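Long-range contacts in toll-like receptor 6, Variable lymphocyte receptor B (Mus musculus, PDB 3A79), which probably senses diacylated lipopeptides as the leucine-rich ectodomain of Toll-like receptor 6, a partner of TLR2, here fused to a fragment of hagfish variable lymphocyte receptor B: residues B[171-179]-B[194-205]; B[135-146]-B[162-170]. All coordinates share one frame; numbering follows the deposited sequence.

Contact 1: residues B[171-179]-B[194-205]. With NAG (2-acetamido-2-deoxy-beta-D-glucopyranose), chain N.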
loop_
_atom_site.group_PDB
_atom_site.type_symbol
_atom_site.label_atom_id
_atom_site.label_comp_id
_atom_site.label_asym_id
_atom_site.label_seq_id
_atom_site.Cartn_x
_atom_site.Cartn_y
_atom_site.Cartn_z
ATOM N N LEU B 171 47.788 -3.019 -9.142
ATOM C CA LEU B 171 46.821 -3.260 -8.094
ATOM C C LEU B 171 45.380 -3.065 -8.559
ATOM O O LEU B 171 45.102 -2.234 -9.432
ATOM C CB LEU B 171 47.105 -2.332 -6.917
ATOM C CG LEU B 171 48.361 -2.629 -6.108
ATOM C CD1 LEU B 171 48.614 -1.475 -5.170
ATOM C CD2 LEU B 171 48.219 -3.940 -5.341
ATOM N N SER B 172 44.472 -3.831 -7.950
ATOM C CA SER B 172 43.040 -3.723 -8.212
ATOM C C SER B 172 42.249 -3.219 -7.001
ATOM O O SER B 172 41.294 -2.447 -7.154
ATOM C CB SER B 172 42.480 -5.054 -8.698
ATOM O OG SER B 172 42.543 -5.130 -10.106
ATOM N N CYS B 173 42.630 -3.654 -5.802
ATOM C CA CYS B 173 42.047 -3.061 -4.605
ATOM C C CYS B 173 43.085 -2.727 -3.549
ATOM O O CYS B 173 43.945 -3.543 -3.224
ATOM C CB CYS B 173 40.935 -3.932 -4.000
ATOM S SG CYS B 173 39.883 -3.027 -2.791
ATOM N N ILE B 174 42.997 -1.501 -3.045
ATOM C CA ILE B 174 43.687 -1.086 -1.835
ATOM C C ILE B 174 42.626 -0.813 -0.782
ATOM O O ILE B 174 41.870 0.154 -0.865
ATOM C CB ILE B 174 44.557 0.179 -2.052
ATOM C CG1 ILE B 174 45.699 -0.132 -3.019
ATOM C CG2 ILE B 174 45.119 0.689 -0.722
ATOM C CD1 ILE B 174 46.879 0.775 -2.866
ATOM N N LEU B 175 42.541 -1.704 0.190
ATOM C CA LEU B 175 41.643 -1.496 1.302
ATOM C C LEU B 175 42.470 -0.906 2.430
ATOM O O LEU B 175 43.506 -1.455 2.793
ATOM C CB LEU B 175 40.987 -2.812 1.731
ATOM C CG LEU B 175 40.174 -2.623 3.008
ATOM C CD1 LEU B 175 38.965 -1.753 2.743
ATOM C CD2 LEU B 175 39.766 -3.925 3.595
ATOM N N LEU B 176 42.017 0.218 2.972
ATOM C CA LEU B 176 42.768 0.935 3.996
ATOM C C LEU B 176 41.850 1.462 5.088
ATOM O O LEU B 176 40.850 2.124 4.806
ATOM C CB LEU B 176 43.502 2.092 3.346
ATOM C CG LEU B 176 44.363 3.023 4.179
ATOM C CD1 LEU B 176 45.268 2.247 5.125
ATOM C CD2 LEU B 176 45.174 3.865 3.203
ATOM N N ASP B 177 42.176 1.169 6.339
ATOM C CA ASP B 177 41.296 1.600 7.409
ATOM C C ASP B 177 41.973 2.475 8.448
ATOM O O ASP B 177 43.075 2.196 8.928
ATOM C CB ASP B 177 40.642 0.421 8.095
ATOM C CG ASP B 177 41.503 -0.151 9.178
ATOM O OD1 ASP B 177 42.310 -1.032 8.857
ATOM O OD2 ASP B 177 41.374 0.271 10.346
ATOM N N LEU B 178 41.252 3.525 8.803
ATOM C CA LEU B 178 41.721 4.570 9.678
ATOM C C LEU B 178 40.912 4.481 10.958
ATOM O O LEU B 178 40.534 5.496 11.545
ATOM C CB LEU B 178 41.430 5.916 9.022
ATOM C CG LEU B 178 42.010 6.420 7.692
ATOM C CD1 LEU B 178 43.016 7.503 7.975
ATOM C CD2 LEU B 178 42.586 5.329 6.795
ATOM N N VAL B 179 40.589 3.267 11.375
ATOM C CA VAL B 179 39.871 3.102 12.625
ATOM C C VAL B 179 40.824 3.479 13.755
ATOM O O VAL B 179 40.445 4.178 14.697
ATOM C CB VAL B 179 39.360 1.664 12.811
ATOM C CG1 VAL B 179 38.521 1.574 14.050
ATOM C CG2 VAL B 179 38.541 1.247 11.621
ATOM N N PRO B 194 49.190 4.600 -4.313
ATOM C CA PRO B 194 49.633 3.993 -5.574
ATOM C C PRO B 194 48.464 3.876 -6.535
ATOM O O PRO B 194 47.327 3.854 -6.075
ATOM C CB PRO B 194 50.091 2.595 -5.149
ATOM C CG PRO B 194 50.391 2.713 -3.692
ATOM C CD PRO B 194 49.430 3.720 -3.157
ATOM N N ASN B 195 48.722 3.807 -7.837
ATOM C CA ASN B 195 47.627 3.631 -8.790
ATOM C C ASN B 195 46.847 2.356 -8.488
ATOM O O ASN B 195 47.415 1.264 -8.468
ATOM C CB ASN B 195 48.138 3.619 -10.234
ATOM C CG ASN B 195 49.274 4.589 -10.452
ATOM O OD1 ASN B 195 50.163 4.699 -9.610
ATOM N ND2 ASN B 195 49.248 5.305 -11.581
ATOM N N THR B 196 45.551 2.502 -8.229
ATOM C CA THR B 196 44.671 1.359 -7.979
ATOM C C THR B 196 43.412 1.529 -8.785
ATOM O O THR B 196 42.967 2.650 -9.004
ATOM C CB THR B 196 44.203 1.295 -6.522
ATOM O OG1 THR B 196 45.261 1.692 -5.645
ATOM C CG2 THR B 196 43.790 -0.104 -6.183
ATOM N N THR B 197 42.821 0.425 -9.216
ATOM C CA THR B 197 41.462 0.501 -9.735
ATOM C C THR B 197 40.493 0.994 -8.638
ATOM O O THR B 197 39.786 1.997 -8.810
ATOM C CB THR B 197 40.982 -0.838 -10.309
ATOM O OG1 THR B 197 41.801 -1.191 -11.427
ATOM C CG2 THR B 197 39.525 -0.724 -10.764
ATOM N N VAL B 198 40.475 0.306 -7.504
ATOM C CA VAL B 198 39.595 0.702 -6.416
ATOM C C VAL B 198 40.378 1.156 -5.189
ATOM O O VAL B 198 41.380 0.549 -4.824
ATOM C CB VAL B 198 38.644 -0.450 -6.030
ATOM C CG1 VAL B 198 37.759 -0.057 -4.868
ATOM C CG2 VAL B 198 37.800 -0.861 -7.228
ATOM N N LEU B 199 39.931 2.242 -4.570
ATOM C CA LEU B 199 40.440 2.619 -3.258
ATOM C C LEU B 199 39.299 2.633 -2.264
ATOM O O LEU B 199 38.380 3.436 -2.389
ATOM C CB LEU B 199 41.096 3.993 -3.278
ATOM C CG LEU B 199 41.604 4.416 -1.899
ATOM C CD1 LEU B 199 42.496 3.345 -1.307
ATOM C CD2 LEU B 199 42.350 5.703 -2.000
ATOM N N HIS B 200 39.359 1.741 -1.281
ATOM C CA HIS B 200 38.319 1.652 -0.262
ATOM C C HIS B 200 38.874 2.076 1.088
ATOM O O HIS B 200 39.842 1.492 1.598
ATOM C CB HIS B 200 37.778 0.225 -0.170
ATOM C CG HIS B 200 36.554 0.094 0.684
ATOM N ND1 HIS B 200 36.142 1.081 1.555
ATOM C CD2 HIS B 200 35.665 -0.919 0.817
ATOM C CE1 HIS B 200 35.042 0.690 2.174
ATOM N NE2 HIS B 200 34.732 -0.519 1.743
ATOM N N LEU B 201 38.251 3.097 1.663
ATOM C CA LEU B 201 38.691 3.639 2.936
ATOM C C LEU B 201 37.616 3.442 4.002
ATOM O O LEU B 201 36.458 3.804 3.806
ATOM C CB LEU B 201 39.034 5.122 2.782
ATOM C CG LEU B 201 40.064 5.402 1.692
ATOM C CD1 LEU B 201 40.097 6.872 1.339
ATOM C CD2 LEU B 201 41.425 4.919 2.145
ATOM N N VAL B 202 38.002 2.854 5.127
ATOM C CA VAL B 202 37.064 2.633 6.222
ATOM C C VAL B 202 37.508 3.444 7.437
ATOM O O VAL B 202 38.681 3.411 7.812
ATOM C CB VAL B 202 36.956 1.121 6.597
ATOM C CG1 VAL B 202 35.764 0.883 7.483
ATOM C CG2 VAL B 202 36.870 0.256 5.348
ATOM N N PHE B 203 36.573 4.164 8.051
ATOM C CA PHE B 203 36.888 5.017 9.194
ATOM C C PHE B 203 36.311 4.479 10.494
ATOM O O PHE B 203 35.556 3.508 10.496
ATOM C CB PHE B 203 36.373 6.429 8.941
ATOM C CG PHE B 203 36.847 7.008 7.644
ATOM C CD1 PHE B 203 36.019 7.024 6.533
ATOM C CD2 PHE B 203 38.134 7.513 7.527
ATOM C CE1 PHE B 203 36.455 7.546 5.332
ATOM C CE2 PHE B 203 38.576 8.034 6.330
ATOM C CZ PHE B 203 37.732 8.048 5.227
ATOM N N HIS B 204 36.675 5.108 11.604
ATOM C CA HIS B 204 36.112 4.734 12.889
ATOM C C HIS B 204 34.609 4.873 12.793
ATOM O O HIS B 204 34.111 5.893 12.324
ATOM C CB HIS B 204 36.639 5.652 13.971
ATOM C CG HIS B 204 36.319 5.205 15.362
ATOM N ND1 HIS B 204 37.170 4.411 16.103
ATOM C CD2 HIS B 204 35.258 5.467 16.160
ATOM C CE1 HIS B 204 36.646 4.201 17.297
ATOM N NE2 HIS B 204 35.484 4.831 17.356
ATOM N N PRO B 205 33.880 3.847 13.253
ATOM C CA PRO B 205 32.444 3.689 13.018
ATOM C C PRO B 205 31.593 4.335 14.103
ATOM O O PRO B 205 30.369 4.174 14.091
ATOM C CB PRO B 205 32.253 2.167 13.087
ATOM C CG PRO B 205 33.577 1.600 13.600
ATOM C CD PRO B 205 34.404 2.745 14.068
HETATM C C1 NAG N . 50.686 5.587 -11.606
HETATM C C2 NAG N . 51.194 5.389 -13.043
HETATM C C3 NAG N . 52.675 5.746 -13.128
HETATM C C4 NAG N . 52.880 7.193 -12.709
HETATM C C5 NAG N . 52.263 7.514 -11.335
HETATM C C6 NAG N . 52.170 9.049 -11.175
HETATM C C7 NAG N . 50.073 3.150 -13.273
HETATM C C8 NAG N . 48.698 3.295 -13.867
HETATM N N2 NAG N . 50.975 4.066 -13.632
HETATM O O3 NAG N . 53.154 5.563 -14.444
HETATM O O4 NAG N . 54.267 7.466 -12.729
HETATM O O5 NAG N . 50.974 6.915 -11.144
HETATM O O6 NAG N . 51.948 9.543 -9.864
HETATM O O7 NAG N . 50.333 2.206 -12.520
#
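Ile174 spreads its branches over three residues of 194-205. With CG1 beside the backbone N (chi1 -65°), CD1 comes to 3.9 Å from Pro194 CD, and the side chain crosses that of Thr196 at about a right angle, while CG2 meets Leu199 CD1 at 3.8 Å. Next on this buried face, Leu176 and Leu201 run side by side, CB to CD2 3.7 Å, and Leu178 follows against Phe203 in the same way. Such a leucine-filled inner face behind neighbouring parallel strands is the signature of a leucine-rich-repeat solenoid, here in its Toll-like receptor 6 part. Alternating backbone bonds join strands 173-178 and 198-203, down to Leu178 N to Val202 O at 2.8 Å. The hydroxyl of Thr196 turns back to Pro194, OG1 to O 3.0 Å, approaching from above the carbonyl plane; a valine here would probably leave that carbonyl without this donor and the Pro194-Thr196 backbone less firmly held. The face carrying Leu175, His200 and Val202 is partly exposed to solvent. There Leu175 CD1 sits over the His200 ring, 4.0 Å from its centroid in a CH-pi contact, and touches Val202 CG2 at 3.9 Å. Ser172 and Thr197 are exposed to solvent. Asn195 ND2 carries an N-linked sugar.

Contact 2: residues B[135-146]-B[162-170]. With NAG (2-acetamido-2-deoxy-beta-D-glucopyranose), chain L.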
loop_
_atom_site.group_PDB
_atom_site.type_symbol
_atom_site.label_atom_id
_atom_site.label_comp_id
_atom_site.label_asym_id
_atom_site.label_seq_id
_atom_site.Cartn_x
_atom_site.Cartn_y
_atom_site.Cartn_z
ATOM N N VAL B 135 52.308 2.072 12.179
ATOM C CA VAL B 135 52.474 2.661 10.859
ATOM C C VAL B 135 52.383 1.608 9.752
ATOM O O VAL B 135 52.801 0.465 9.937
ATOM C CB VAL B 135 53.806 3.441 10.759
ATOM C CG1 VAL B 135 54.918 2.553 10.213
ATOM C CG2 VAL B 135 53.621 4.680 9.885
ATOM N N LEU B 136 51.815 1.999 8.614
ATOM C CA LEU B 136 51.703 1.131 7.437
ATOM C C LEU B 136 52.876 0.149 7.271
ATOM O O LEU B 136 53.990 0.571 6.992
ATOM C CB LEU B 136 51.579 2.004 6.190
ATOM C CG LEU B 136 50.234 2.111 5.467
ATOM C CD1 LEU B 136 49.064 1.590 6.311
ATOM C CD2 LEU B 136 49.994 3.539 4.951
ATOM N N PRO B 137 52.615 -1.168 7.405
ATOM C CA PRO B 137 53.622 -2.243 7.440
ATOM C C PRO B 137 54.260 -2.595 6.090
ATOM O O PRO B 137 54.927 -3.622 6.000
ATOM C CB PRO B 137 52.819 -3.460 7.913
ATOM C CG PRO B 137 51.448 -2.964 8.219
ATOM C CD PRO B 137 51.254 -1.722 7.445
ATOM N N VAL B 138 54.050 -1.775 5.068
ATOM C CA VAL B 138 54.602 -2.028 3.744
ATOM C C VAL B 138 56.100 -1.760 3.715
ATOM O O VAL B 138 56.519 -0.602 3.684
ATOM C CB VAL B 138 53.946 -1.111 2.705
ATOM C CG1 VAL B 138 54.547 -1.347 1.319
ATOM C CG2 VAL B 138 52.446 -1.324 2.696
ATOM N N CYS B 139 56.905 -2.824 3.723
ATOM C CA CYS B 139 58.362 -2.685 3.656
ATOM C C CYS B 139 58.826 -2.594 2.203
ATOM O O CYS B 139 58.045 -2.803 1.282
ATOM C CB CYS B 139 59.076 -3.864 4.327
ATOM S SG CYS B 139 58.738 -4.211 6.071
ATOM N N LYS B 140 60.110 -2.313 2.000
ATOM C CA LYS B 140 60.638 -2.131 0.652
ATOM C C LYS B 140 60.551 -3.395 -0.214
ATOM O O LYS B 140 60.492 -3.312 -1.442
ATOM C CB LYS B 140 62.081 -1.607 0.701
ATOM C CG LYS B 140 63.125 -2.642 1.100
ATOM C CD LYS B 140 64.513 -2.166 0.726
ATOM C CE LYS B 140 65.569 -2.715 1.673
ATOM N NZ LYS B 140 66.941 -2.171 1.371
ATOM N N GLU B 141 60.537 -4.562 0.423
ATOM C CA GLU B 141 60.566 -5.818 -0.317
ATOM C C GLU B 141 59.236 -6.108 -1.002
ATOM O O GLU B 141 59.172 -6.934 -1.916
ATOM C CB GLU B 141 60.966 -6.987 0.586
ATOM C CG GLU B 141 62.442 -7.039 0.944
ATOM C CD GLU B 141 62.770 -6.209 2.169
ATOM O OE1 GLU B 141 61.845 -5.572 2.713
ATOM O OE2 GLU B 141 63.948 -6.191 2.592
ATOM N N PHE B 142 58.181 -5.428 -0.554
ATOM C CA PHE B 142 56.849 -5.577 -1.140
ATOM C C PHE B 142 56.869 -5.343 -2.647
ATOM O O PHE B 142 55.883 -5.572 -3.332
ATOM C CB PHE B 142 55.849 -4.616 -0.485
ATOM C CG PHE B 142 55.356 -5.069 0.860
ATOM C CD1 PHE B 142 54.004 -5.007 1.168
ATOM C CD2 PHE B 142 56.243 -5.557 1.816
ATOM C CE1 PHE B 142 53.543 -5.422 2.409
ATOM C CE2 PHE B 142 55.788 -5.972 3.060
ATOM C CZ PHE B 142 54.434 -5.904 3.357
ATOM N N GLY B 143 57.998 -4.880 -3.159
ATOM C CA GLY B 143 58.136 -4.658 -4.581
ATOM C C GLY B 143 58.201 -5.964 -5.337
ATOM O O GLY B 143 57.819 -6.000 -6.504
ATOM N N ASN B 144 58.676 -7.023 -4.668
ATOM C CA ASN B 144 58.842 -8.361 -5.266
ATOM C C ASN B 144 57.498 -9.051 -5.499
ATOM O O ASN B 144 57.406 -10.012 -6.268
ATOM C CB ASN B 144 59.765 -9.247 -4.401
ATOM C CG ASN B 144 60.194 -10.541 -5.109
ATOM O OD1 ASN B 144 60.375 -10.554 -6.323
ATOM N ND2 ASN B 144 60.358 -11.633 -4.335
ATOM N N LEU B 145 56.465 -8.548 -4.826
ATOM C CA LEU B 145 55.108 -9.057 -4.971
ATOM C C LEU B 145 54.497 -8.622 -6.295
ATOM O O LEU B 145 53.425 -8.019 -6.323
ATOM C CB LEU B 145 54.225 -8.565 -3.825
ATOM C CG LEU B 145 54.685 -8.820 -2.391
ATOM C CD1 LEU B 145 53.503 -8.672 -1.446
ATOM C CD2 LEU B 145 55.293 -10.198 -2.254
ATOM N N THR B 146 55.176 -8.939 -7.389
ATOM C CA THR B 146 54.721 -8.547 -8.714
ATOM C C THR B 146 53.298 -9.036 -9.026
ATOM O O THR B 146 52.542 -8.355 -9.716
ATOM C CB THR B 146 55.694 -9.050 -9.803
ATOM O OG1 THR B 146 55.033 -10.009 -10.638
ATOM C CG2 THR B 146 56.942 -9.682 -9.175
ATOM N N ASP B 162 54.716 6.264 2.388
ATOM C CA ASP B 162 54.601 4.951 3.027
ATOM C C ASP B 162 54.328 3.801 2.053
ATOM O O ASP B 162 54.860 2.712 2.228
ATOM C CB ASP B 162 53.582 4.965 4.176
ATOM C CG ASP B 162 54.162 5.523 5.480
ATOM O OD1 ASP B 162 55.370 5.854 5.534
ATOM O OD2 ASP B 162 53.400 5.631 6.465
ATOM N N LEU B 163 53.527 4.046 1.018
ATOM C CA LEU B 163 53.186 2.996 0.054
ATOM C C LEU B 163 54.048 3.005 -1.215
ATOM O O LEU B 163 53.611 2.566 -2.278
ATOM C CB LEU B 163 51.704 3.072 -0.324
ATOM C CG LEU B 163 50.741 2.859 0.841
ATOM C CD1 LEU B 163 49.291 3.131 0.439
ATOM C CD2 LEU B 163 50.923 1.450 1.355
ATOM N N LEU B 164 55.276 3.497 -1.101
ATOM C CA LEU B 164 56.147 3.642 -2.266
ATOM C C LEU B 164 56.581 2.286 -2.837
ATOM O O LEU B 164 56.610 2.101 -4.051
ATOM C CB LEU B 164 57.371 4.505 -1.927
ATOM C CG LEU B 164 57.732 5.592 -2.945
ATOM C CD1 LEU B 164 59.244 5.797 -3.066
ATOM C CD2 LEU B 164 57.129 5.256 -4.299
ATOM N N PRO B 165 56.925 1.334 -1.961
ATOM C CA PRO B 165 57.326 0.019 -2.468
ATOM C C PRO B 165 56.274 -0.687 -3.342
ATOM O O PRO B 165 56.652 -1.505 -4.185
ATOM C CB PRO B 165 57.599 -0.766 -1.189
ATOM C CG PRO B 165 58.018 0.288 -0.205
ATOM C CD PRO B 165 57.164 1.464 -0.514
ATOM N N VAL B 166 54.990 -0.388 -3.173
ATOM C CA VAL B 166 53.988 -1.029 -4.033
ATOM C C VAL B 166 53.432 -0.128 -5.153
ATOM O O VAL B 166 52.407 -0.440 -5.761
ATOM C CB VAL B 166 52.839 -1.717 -3.222
ATOM C CG1 VAL B 166 53.409 -2.792 -2.290
ATOM C CG2 VAL B 166 52.007 -0.709 -2.436
ATOM N N ALA B 167 54.133 0.964 -5.448
ATOM C CA ALA B 167 53.673 1.933 -6.439
ATOM C C ALA B 167 53.823 1.458 -7.876
ATOM O O ALA B 167 53.320 2.092 -8.803
ATOM C CB ALA B 167 54.393 3.244 -6.254
ATOM N N HIS B 168 54.509 0.339 -8.068
ATOM C CA HIS B 168 54.728 -0.165 -9.417
ATOM C C HIS B 168 54.068 -1.509 -9.681
ATOM O O HIS B 168 54.506 -2.249 -10.563
ATOM C CB HIS B 168 56.217 -0.272 -9.713
ATOM C CG HIS B 168 56.920 1.046 -9.754
ATOM N ND1 HIS B 168 57.301 1.649 -10.933
ATOM C CD2 HIS B 168 57.319 1.873 -8.760
ATOM C CE1 HIS B 168 57.903 2.791 -10.662
ATOM N NE2 HIS B 168 57.928 2.951 -9.351
ATOM N N LEU B 169 53.020 -1.826 -8.926
ATOM C CA LEU B 169 52.267 -3.059 -9.142
ATOM C C LEU B 169 50.932 -2.717 -9.766
ATOM O O LEU B 169 50.424 -1.610 -9.584
ATOM C CB LEU B 169 52.034 -3.780 -7.824
ATOM C CG LEU B 169 53.271 -3.904 -6.939
ATOM C CD1 LEU B 169 52.872 -4.203 -5.503
ATOM C CD2 LEU B 169 54.214 -4.963 -7.487
ATOM N N HIS B 170 50.358 -3.657 -10.502
ATOM C CA HIS B 170 49.071 -3.398 -11.135
ATOM C C HIS B 170 47.918 -3.804 -10.205
ATOM O O HIS B 170 47.189 -4.778 -10.433
ATOM C CB HIS B 170 49.011 -4.031 -12.532
ATOM C CG HIS B 170 49.956 -3.398 -13.510
ATOM N ND1 HIS B 170 51.289 -3.744 -13.593
ATOM C CD2 HIS B 170 49.767 -2.419 -14.429
ATOM C CE1 HIS B 170 51.876 -3.015 -14.525
ATOM N NE2 HIS B 170 50.975 -2.203 -15.050
HETATM C C1 NAG L . 61.192 -12.685 -4.910
HETATM C C2 NAG L . 61.793 -13.681 -3.895
HETATM C C3 NAG L . 62.582 -14.867 -4.507
HETATM C C4 NAG L . 61.704 -15.535 -5.570
HETATM C C5 NAG L . 61.138 -14.513 -6.561
HETATM C C6 NAG L . 60.088 -15.211 -7.419
HETATM C C7 NAG L . 62.155 -12.966 -1.628
HETATM C C8 NAG L . 63.207 -12.856 -0.561
HETATM N N2 NAG L . 62.566 -12.963 -2.895
HETATM O O3 NAG L . 63.033 -15.825 -3.536
HETATM O O4 NAG L . 62.394 -16.544 -6.294
HETATM O O5 NAG L . 60.533 -13.364 -5.977
HETATM O O6 NAG L . 59.383 -14.244 -8.159
HETATM O O7 NAG L . 60.964 -13.059 -1.325
#
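Two loops on successive turns of the leucine-rich-repeat solenoid of Toll-like receptor 6 stack here, Val138 and Phe142 of 135-146 facing Leu163, Pro165 and Val166 of 162-170. The contact is mainly apolar. Val138 divides its two methyls between separate partners: CG1, set anti to the backbone N (chi1 179°), lies 4.0 Å from Pro165 CB and also reaches Val166, whereas CG2 turns the other way and touches Leu163 CD2 at 3.4 Å, the two side chains crossing nearly at right angles. Further along, Phe142 and Val166 point the same way side by side. CG1 of Val166 packs on Phe142 CB at 3.5 Å and lies at the edge of the ring, close to its plane; one face of that ring is covered from within its own loop by Val138 CA. The Pro165 ring rests against the backbone at the start of the 3-10 segment 140-143, with CG 3.7 Å from Lys140 CA.

At one end, Leu136 CD2 comes within 3.9 Å of Asp162 CB, so the aspartate contributes its aliphatic carbon here. At the other, Leu169, which closes a type I turn from Val166, extends CD2 to 3.8 Å from Thr146 CA, just past the inverse gamma turn centred on Leu145. Asn144 bears an N-linked sugar, and Cys139 is tied to Cys117 by a disulfide, so the 135-146 loop is fixed covalently to the chain preceding it. Toward the interior, Leu136, Val138 and Leu163 all pack on Leu153 of strand 150-154, Val166 meets Leu151 of that strand, and strand 190-196 adds Leu191 against Leu136 and Pro194 against Leu163 and Val166.

In the fold
The two contacts come in series: contact 2 ends at His170, and contact 1 begins with the next residue, Leu171. Their centres lie 15 Å apart, in the part of the fusion that comes from Toll-like receptor 6. Contact 1 joins parallel strands 173-178 and 198-203, whereas contact 2 joins the loops that follow strands 125-127 and 150-154. They meet at Pro194, whose CG lies 3.5 Å from Leu163 O, and at Leu171, whose CD1 packs on Val166 O. Strand 150-154 is shared, hydrogen-bonding to 173-178 and receiving side chains from contact 2. Strand pairing and loop stacking thus both join successive turns into one continuous solenoid.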